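Local structure of 3-deoxy-D-manno-octulosonate 8-phosphate phosphatase KdsC (Xanthomonas campestris pv. campestris, 4NAV) at residues L59-I64 with I177-A182; G63-L68 with Q104-S109; H149-G154 with A159-D164. The protein probably hydrolyses 3-deoxy-D-manno-octulosonate 8-phosphate to KDO and inorganic phosphate, a magnesium-dependent step of lipopolysaccharide biosynthesis. All coordinates share one frame; numbering follows the deposited sequence.

Three contacts sample a Rossmann-like HAD fold. Interactions 1 and 2 start from the same turn, sharing Gly63 and Ile64, where helix 50-61 gives way to strand 65-70. They touch where Leu59 packs on Val66, though their centres lie about 19 Å apart. Interaction 3 lies on the other side of the chain's centre from interaction 2, its centre about 20 Å from that contact's, and joins interaction 1 through Leu59 packing on Cys163. It comes nearest the predicted magnesium site: the side chain of Thr150 is about 9 Å from that of Asp118, whereas interactions 1 and 2 are surface contacts away from it. Interactions 1 and 3 also touch the second subunit.

Interaction 1 of 3, residues L59-I64 with I177-A182; sequences LEHAGI and IARFSA
His61 and Arg179 reach toward each other from opposite directions, each with CG anti to its own backbone N (chi1 -161° and 179°). Arg179 then bends at chi3, and its guanidinium is modelled over one face of the His61 imidazole, with the two planes 31° apart. The model brings them closer than such groups can sit, so both the spacing and the details of the overlap are doubtful; ND1 of His61 and NH1 of Arg179 are near but badly angled, and no hydrogen bond joins the segments. A long arginine can cross to the shorter, flat histidine where the backbones stay 11.4 Å apart at the CA atoms of His61 and Arg179.

Backbone hydrogen bonds close helix 50-61 in a Schellman motif, Ile64 N reaching Leu59 O at 3.0 Å and Gly63 N reaching Glu60 O at 2.7 Å; glycine readily takes the positive phi this needs.

The contact thus links the end of helix 50-61 to the C-terminal helix 173-180. Arg179 also touches Gln58, and Phe180 packs on Gln54 and Gln58, setting the two helices against each other. Leu59 and Ile64 pack on helix 158-169, while Phe180 meets Leu120 of the second subunit.

Interaction 2 of 3, residues G63-L68 with Q104-S109; sequences GIHVAL and QEHGLS
His65 and His106 use the same first torsion, chi1 -61° and -67°, which sets each CG anti to its carbonyl carbon and sends the two imidazoles into the gap between their backbones. The second torsions then turn the rings so that they overlap obliquely, with planes 34° apart and centroids separated by 3.9 Å, a geometry that is neither a parallel stack nor an edge-to-face pair.

The overlap is uneven. ND1 of His106 sits over the centre of the His65 ring, 3.3 Å above its plane, whereas the His65 side chain meets the face of the His106 ring off-centre, with CB toward its rim. The nearest pair is His65 CE1 and His106 ND1 at 3.4 Å. The two ND1 atoms, of His65 and His106, are 3.5 Å apart but poorly angled, so the contact rests on ring faces and no hydrogen bond crosses it. Histidine suits this surface position: it is flat enough to overlap a partner, yet polar enough to remain partly exposed.

The backbone of His65 is hydrogen-bonded to Arg21 and Ala23 at strand 22-25, while its side chain, like that of Leu108, touches Leu22. Beyond His106, Gly107 takes a positive phi as the C-prime residue of a Schellman motif that ends helix 95-105.

Helix 95-105 belongs to a beta-alpha-beta crossover from strand 87-90 to strand 113-116, passing strands 65-70 and 22-25. Such connections build the Rossmann-like HAD fold, and the histidine pair lies at the start of strand 65-70, away from the predicted metal site.

Interaction 3 of 3, residues H149-G154 with A159-D164; sequences HTRARG and AREVCD
The carboxylate of Glu161 lies against one face of the Arg151 guanidinium, the planes only 14° apart, with OE2 over the centre of the group and 3.3 Å above its plane. The salt bridge, Arg151 NH2 to Glu161 OE2 at 3.5 Å, is therefore one of charges alone, since no N-H points at the oxygen. Arg160 contrasts with this: Asp164 OD1 meets its guanidinium at the edge, in plane, 2.8 Å from Arg160 NE.

Glu161 is gripped more directly by the loop backbone. Its OE2 takes the amide N of Arg151 at 2.9 Å (159°), and its OE1 takes the amide N of Ala152, also at 2.9 Å (161°), each through a syn lone pair. An extended glutamate, its CG anti to the backbone N and the chain straight beyond, is long enough to bring its two oxygens to two successive amides. These bonds fix the carboxylate's rotation, and the positive charge alongside probably favours its ionised form.

Thr150 suits a buried place in the loop because it has two kinds of branch. Its OG1 donates to Ala152 O at 2.7 Å, in the carbonyl plane, while CG2 packs on Val162 CG2 at 3.7 Å. Arg160 forms a salt bridge with Asp119 of the second subunit.

A helix glutamate holding consecutive loop amides fastens the 149-154 loop, whose Thr150 and Ala152 backbones bond those of Ala134 and Ala136, to helix 158-169, which Val162 packs against strands 113-116 and 131-133 of the parallel sheet of this HAD fold.

Interaction 1 of 3, residues L59-I64 with I177-A182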
# COMPACT_ATOMS: atom_id res chain seq x y z
N LEU A 59 -2.63 -0.69 26.29
CA LEU A 59 -1.51 -1.04 27.15
C LEU A 59 -1.25 0.07 28.16
O LEU A 59 -1.16 -0.18 29.36
CB LEU A 59 -0.26 -1.29 26.35
CG LEU A 59 -0.16 -2.58 25.57
CD1 LEU A 59 1.21 -2.70 24.97
CD2 LEU A 59 -0.44 -3.82 26.42
N GLU A 60 -1.18 1.32 27.69
CA GLU A 60 -0.93 2.39 28.62
C GLU A 60 -2.09 2.43 29.65
O GLU A 60 -1.86 2.47 30.86
CB GLU A 60 -0.69 3.72 27.92
CG GLU A 60 0.15 4.74 28.72
CD GLU A 60 1.65 4.42 28.79
OE1 GLU A 60 2.23 3.91 27.81
OE2 GLU A 60 2.26 4.69 29.86
N HIS A 61 -3.32 2.37 29.17
CA HIS A 61 -4.51 2.41 30.00
C HIS A 61 -4.56 1.28 31.01
O HIS A 61 -5.16 1.43 32.10
CB HIS A 61 -5.74 2.36 29.08
CG HIS A 61 -7.00 2.82 29.71
ND1 HIS A 61 -7.89 1.97 30.33
CD2 HIS A 61 -7.53 4.06 29.80
CE1 HIS A 61 -8.91 2.67 30.78
NE2 HIS A 61 -8.73 3.94 30.47
N ALA A 62 -3.91 0.17 30.69
CA ALA A 62 -3.80 -0.94 31.61
C ALA A 62 -2.52 -0.89 32.44
O ALA A 62 -2.14 -1.87 33.08
CB ALA A 62 -3.85 -2.22 30.85
N GLY A 63 -1.91 0.28 32.49
CA GLY A 63 -0.85 0.50 33.48
C GLY A 63 0.47 -0.07 33.08
O GLY A 63 1.38 -0.17 33.90
N ILE A 64 0.59 -0.39 31.80
CA ILE A 64 1.82 -0.90 31.27
C ILE A 64 2.51 0.26 30.61
O ILE A 64 1.90 0.92 29.81
CB ILE A 64 1.53 -2.00 30.23
CG1 ILE A 64 0.79 -3.14 30.90
CG2 ILE A 64 2.83 -2.53 29.63
CD1 ILE A 64 0.23 -4.16 29.94
N ILE A 177 -13.72 -3.93 26.93
CA ILE A 177 -15.02 -3.98 26.26
C ILE A 177 -16.13 -3.26 27.00
O ILE A 177 -16.95 -2.58 26.39
CB ILE A 177 -15.40 -5.45 25.95
CG1 ILE A 177 -14.74 -5.85 24.61
CG2 ILE A 177 -16.91 -5.65 25.85
CD1 ILE A 177 -14.41 -7.32 24.54
N ALA A 178 -16.20 -3.43 28.30
CA ALA A 178 -17.27 -2.81 29.10
C ALA A 178 -17.15 -1.30 29.05
O ALA A 178 -18.14 -0.59 28.94
CB ALA A 178 -17.23 -3.32 30.53
N ARG A 179 -15.92 -0.78 29.08
CA ARG A 179 -15.76 0.67 28.99
C ARG A 179 -16.27 1.23 27.64
O ARG A 179 -16.86 2.30 27.59
CB ARG A 179 -14.33 1.08 29.26
CG ARG A 179 -14.09 2.58 29.16
CD ARG A 179 -12.79 2.98 29.84
NE ARG A 179 -11.93 1.81 29.98
CZ ARG A 179 -10.95 1.44 29.15
NH1 ARG A 179 -10.27 0.32 29.43
NH2 ARG A 179 -10.64 2.17 28.08
N PHE A 180 -16.08 0.49 26.56
CA PHE A 180 -16.50 0.96 25.24
C PHE A 180 -17.93 0.58 24.83
O PHE A 180 -18.34 0.89 23.73
CB PHE A 180 -15.51 0.47 24.18
CG PHE A 180 -14.24 1.25 24.12
CD1 PHE A 180 -14.23 2.50 23.54
CD2 PHE A 180 -13.06 0.75 24.65
CE1 PHE A 180 -13.06 3.25 23.48
CE2 PHE A 180 -11.90 1.49 24.60
CZ PHE A 180 -11.89 2.74 24.00
N SER A 181 -18.70 -0.10 25.68
CA SER A 181 -20.04 -0.57 25.30
C SER A 181 -21.13 0.45 25.56
O SER A 181 -22.30 0.20 25.23
CB SER A 181 -20.38 -1.88 26.00
OG SER A 181 -19.39 -2.86 25.72
N ALA A 182 -20.77 1.61 26.12
CA ALA A 182 -21.74 2.73 26.25
C ALA A 182 -21.07 4.04 26.59
O ALA A 182 -21.07 4.96 25.78
CB ALA A 182 -22.81 2.39 27.29

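Interaction 2 of 3, residues G63-L68 with Q104-S109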
# COMPACT_ATOMS: atom_id res chain seq x y z
N GLY A 63 -1.91 0.28 32.49
CA GLY A 63 -0.85 0.50 33.48
C GLY A 63 0.47 -0.07 33.08
O GLY A 63 1.38 -0.17 33.90
N ILE A 64 0.59 -0.39 31.80
CA ILE A 64 1.82 -0.90 31.27
C ILE A 64 2.51 0.26 30.61
O ILE A 64 1.90 0.92 29.81
CB ILE A 64 1.53 -2.00 30.23
CG1 ILE A 64 0.79 -3.14 30.90
CG2 ILE A 64 2.83 -2.53 29.63
CD1 ILE A 64 0.23 -4.16 29.94
N HIS A 65 3.78 0.46 30.91
CA HIS A 65 4.56 1.49 30.25
C HIS A 65 4.94 1.11 28.80
O HIS A 65 5.37 0.00 28.52
CB HIS A 65 5.82 1.80 31.06
CG HIS A 65 5.53 2.31 32.44
ND1 HIS A 65 5.72 1.54 33.57
CD2 HIS A 65 5.02 3.49 32.87
CE1 HIS A 65 5.36 2.23 34.64
NE2 HIS A 65 4.94 3.41 34.24
N VAL A 66 4.72 2.04 27.87
CA VAL A 66 5.01 1.80 26.47
C VAL A 66 6.09 2.75 25.95
O VAL A 66 6.08 3.94 26.23
CB VAL A 66 3.76 1.94 25.63
CG1 VAL A 66 4.09 1.72 24.15
CG2 VAL A 66 2.72 0.93 26.10
N ALA A 67 7.04 2.20 25.22
CA ALA A 67 8.14 2.98 24.72
C ALA A 67 8.41 2.64 23.27
O ALA A 67 8.33 1.47 22.89
CB ALA A 67 9.38 2.72 25.54
N LEU A 68 8.69 3.65 22.47
CA LEU A 68 9.14 3.45 21.09
C LEU A 68 10.63 3.68 21.05
O LEU A 68 11.12 4.59 21.71
CB LEU A 68 8.46 4.44 20.16
CG LEU A 68 6.96 4.57 20.28
CD1 LEU A 68 6.42 5.51 19.21
CD2 LEU A 68 6.29 3.21 20.18
N GLN A 104 15.74 0.52 34.89
CA GLN A 104 16.20 1.21 36.12
C GLN A 104 15.27 2.39 36.44
O GLN A 104 14.84 2.55 37.58
CB GLN A 104 17.67 1.67 36.02
N GLU A 105 14.86 3.13 35.41
CA GLU A 105 13.90 4.23 35.60
C GLU A 105 12.56 3.79 36.22
O GLU A 105 11.97 4.53 36.97
CB GLU A 105 13.65 5.01 34.28
N HIS A 106 12.08 2.60 35.89
CA HIS A 106 10.75 2.16 36.36
C HIS A 106 10.85 1.06 37.44
O HIS A 106 9.85 0.49 37.85
CB HIS A 106 9.91 1.65 35.18
CG HIS A 106 9.52 2.71 34.19
ND1 HIS A 106 8.44 3.55 34.38
CD2 HIS A 106 10.04 3.05 32.99
CE1 HIS A 106 8.33 4.37 33.35
NE2 HIS A 106 9.29 4.08 32.49
N GLY A 107 12.06 0.78 37.89
CA GLY A 107 12.31 -0.26 38.88
C GLY A 107 11.91 -1.66 38.42
O GLY A 107 11.30 -2.40 39.18
N LEU A 108 12.31 -2.04 37.20
CA LEU A 108 11.94 -3.32 36.62
C LEU A 108 13.13 -4.21 36.30
O LEU A 108 14.26 -3.73 36.25
CB LEU A 108 11.16 -3.08 35.33
CG LEU A 108 9.90 -2.24 35.52
CD1 LEU A 108 9.25 -1.99 34.18
CD2 LEU A 108 8.91 -2.91 36.46
N SER A 109 12.86 -5.50 36.14
CA SER A 109 13.85 -6.45 35.61
C SER A 109 13.69 -6.56 34.10
O SER A 109 12.64 -6.20 33.59
CB SER A 109 13.62 -7.85 36.16
OG SER A 109 14.41 -8.06 37.30

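Interaction 3 of 3, residues H149-G154 with A159-D164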
# COMPACT_ATOMS: atom_id res chain seq x y z
N HIS A 149 6.09 -15.13 16.83
CA HIS A 149 5.87 -14.36 15.62
C HIS A 149 4.41 -14.05 15.54
O HIS A 149 3.61 -14.95 15.69
CB HIS A 149 6.26 -15.19 14.39
CG HIS A 149 7.69 -15.64 14.37
ND1 HIS A 149 8.25 -16.30 13.29
CD2 HIS A 149 8.69 -15.53 15.29
CE1 HIS A 149 9.51 -16.59 13.55
NE2 HIS A 149 9.80 -16.13 14.76
N THR A 150 4.04 -12.81 15.26
CA THR A 150 2.67 -12.50 15.01
C THR A 150 2.23 -13.06 13.67
O THR A 150 3.01 -13.17 12.72
CB THR A 150 2.41 -10.98 15.03
OG1 THR A 150 3.17 -10.31 14.01
CG2 THR A 150 2.79 -10.41 16.40
N ARG A 151 0.95 -13.35 13.56
CA ARG A 151 0.39 -13.69 12.26
C ARG A 151 0.47 -12.46 11.33
O ARG A 151 0.78 -12.61 10.17
CB ARG A 151 -1.06 -14.18 12.40
CG ARG A 151 -1.18 -15.62 12.85
CD ARG A 151 -2.54 -15.94 13.47
NE ARG A 151 -2.51 -15.88 14.95
CZ ARG A 151 -3.07 -14.93 15.71
NH1 ARG A 151 -3.74 -13.90 15.19
NH2 ARG A 151 -2.94 -15.01 17.04
N ALA A 152 0.16 -11.28 11.83
CA ALA A 152 0.10 -10.08 10.99
C ALA A 152 1.46 -9.46 10.75
O ALA A 152 2.40 -9.66 11.51
CB ALA A 152 -0.86 -9.04 11.58
N ARG A 153 1.50 -8.63 9.73
CA ARG A 153 2.69 -7.92 9.30
C ARG A 153 2.81 -6.56 9.97
O ARG A 153 1.82 -5.96 10.39
CB ARG A 153 2.66 -7.71 7.77
CG ARG A 153 2.64 -9.04 7.00
CD ARG A 153 2.69 -9.04 5.48
NE ARG A 153 3.64 -10.07 5.04
CZ ARG A 153 4.29 -10.08 3.88
NH1 ARG A 153 4.16 -9.07 3.02
NH2 ARG A 153 5.09 -11.09 3.60
N GLY A 154 4.04 -6.08 10.05
CA GLY A 154 4.32 -4.78 10.60
C GLY A 154 3.55 -3.76 9.82
O GLY A 154 3.46 -3.84 8.60
N ALA A 159 1.44 -5.05 15.84
CA ALA A 159 1.56 -4.54 17.20
C ALA A 159 0.24 -4.66 18.00
O ALA A 159 0.26 -4.97 19.18
CB ALA A 159 2.04 -3.09 17.17
N ARG A 160 -0.89 -4.44 17.35
CA ARG A 160 -2.16 -4.67 18.00
C ARG A 160 -2.24 -6.12 18.41
O ARG A 160 -2.66 -6.44 19.53
CB ARG A 160 -3.33 -4.35 17.07
CG ARG A 160 -4.71 -4.66 17.64
CD ARG A 160 -4.90 -4.00 19.00
NE ARG A 160 -6.30 -4.06 19.44
CZ ARG A 160 -7.28 -3.28 18.97
NH1 ARG A 160 -7.05 -2.38 18.01
NH2 ARG A 160 -8.50 -3.42 19.46
N GLU A 161 -1.80 -7.01 17.53
CA GLU A 161 -1.85 -8.43 17.85
C GLU A 161 -1.09 -8.74 19.13
O GLU A 161 -1.52 -9.57 19.94
CB GLU A 161 -1.33 -9.27 16.68
CG GLU A 161 -1.63 -10.76 16.81
CD GLU A 161 -1.02 -11.56 15.68
OE1 GLU A 161 -1.01 -11.09 14.49
OE2 GLU A 161 -0.52 -12.68 15.98
N VAL A 162 0.03 -8.06 19.32
CA VAL A 162 0.81 -8.22 20.52
C VAL A 162 0.04 -7.63 21.70
O VAL A 162 -0.13 -8.30 22.72
CB VAL A 162 2.17 -7.51 20.37
CG1 VAL A 162 2.86 -7.30 21.72
CG2 VAL A 162 3.06 -8.33 19.48
N CYS A 163 -0.38 -6.38 21.58
CA CYS A 163 -1.15 -5.75 22.63
C CYS A 163 -2.31 -6.64 23.10
O CYS A 163 -2.47 -6.89 24.29
CB CYS A 163 -1.66 -4.41 22.14
SG CYS A 163 -0.33 -3.19 21.82
N ASP A 164 -3.06 -7.20 22.16
CA ASP A 164 -4.19 -8.05 22.53
C ASP A 164 -3.78 -9.25 23.39
O ASP A 164 -4.42 -9.55 24.41
CB ASP A 164 -4.90 -8.52 21.30
CG ASP A 164 -5.58 -7.39 20.53
OD1 ASP A 164 -5.77 -6.29 21.10
OD2 ASP A 164 -5.97 -7.63 19.37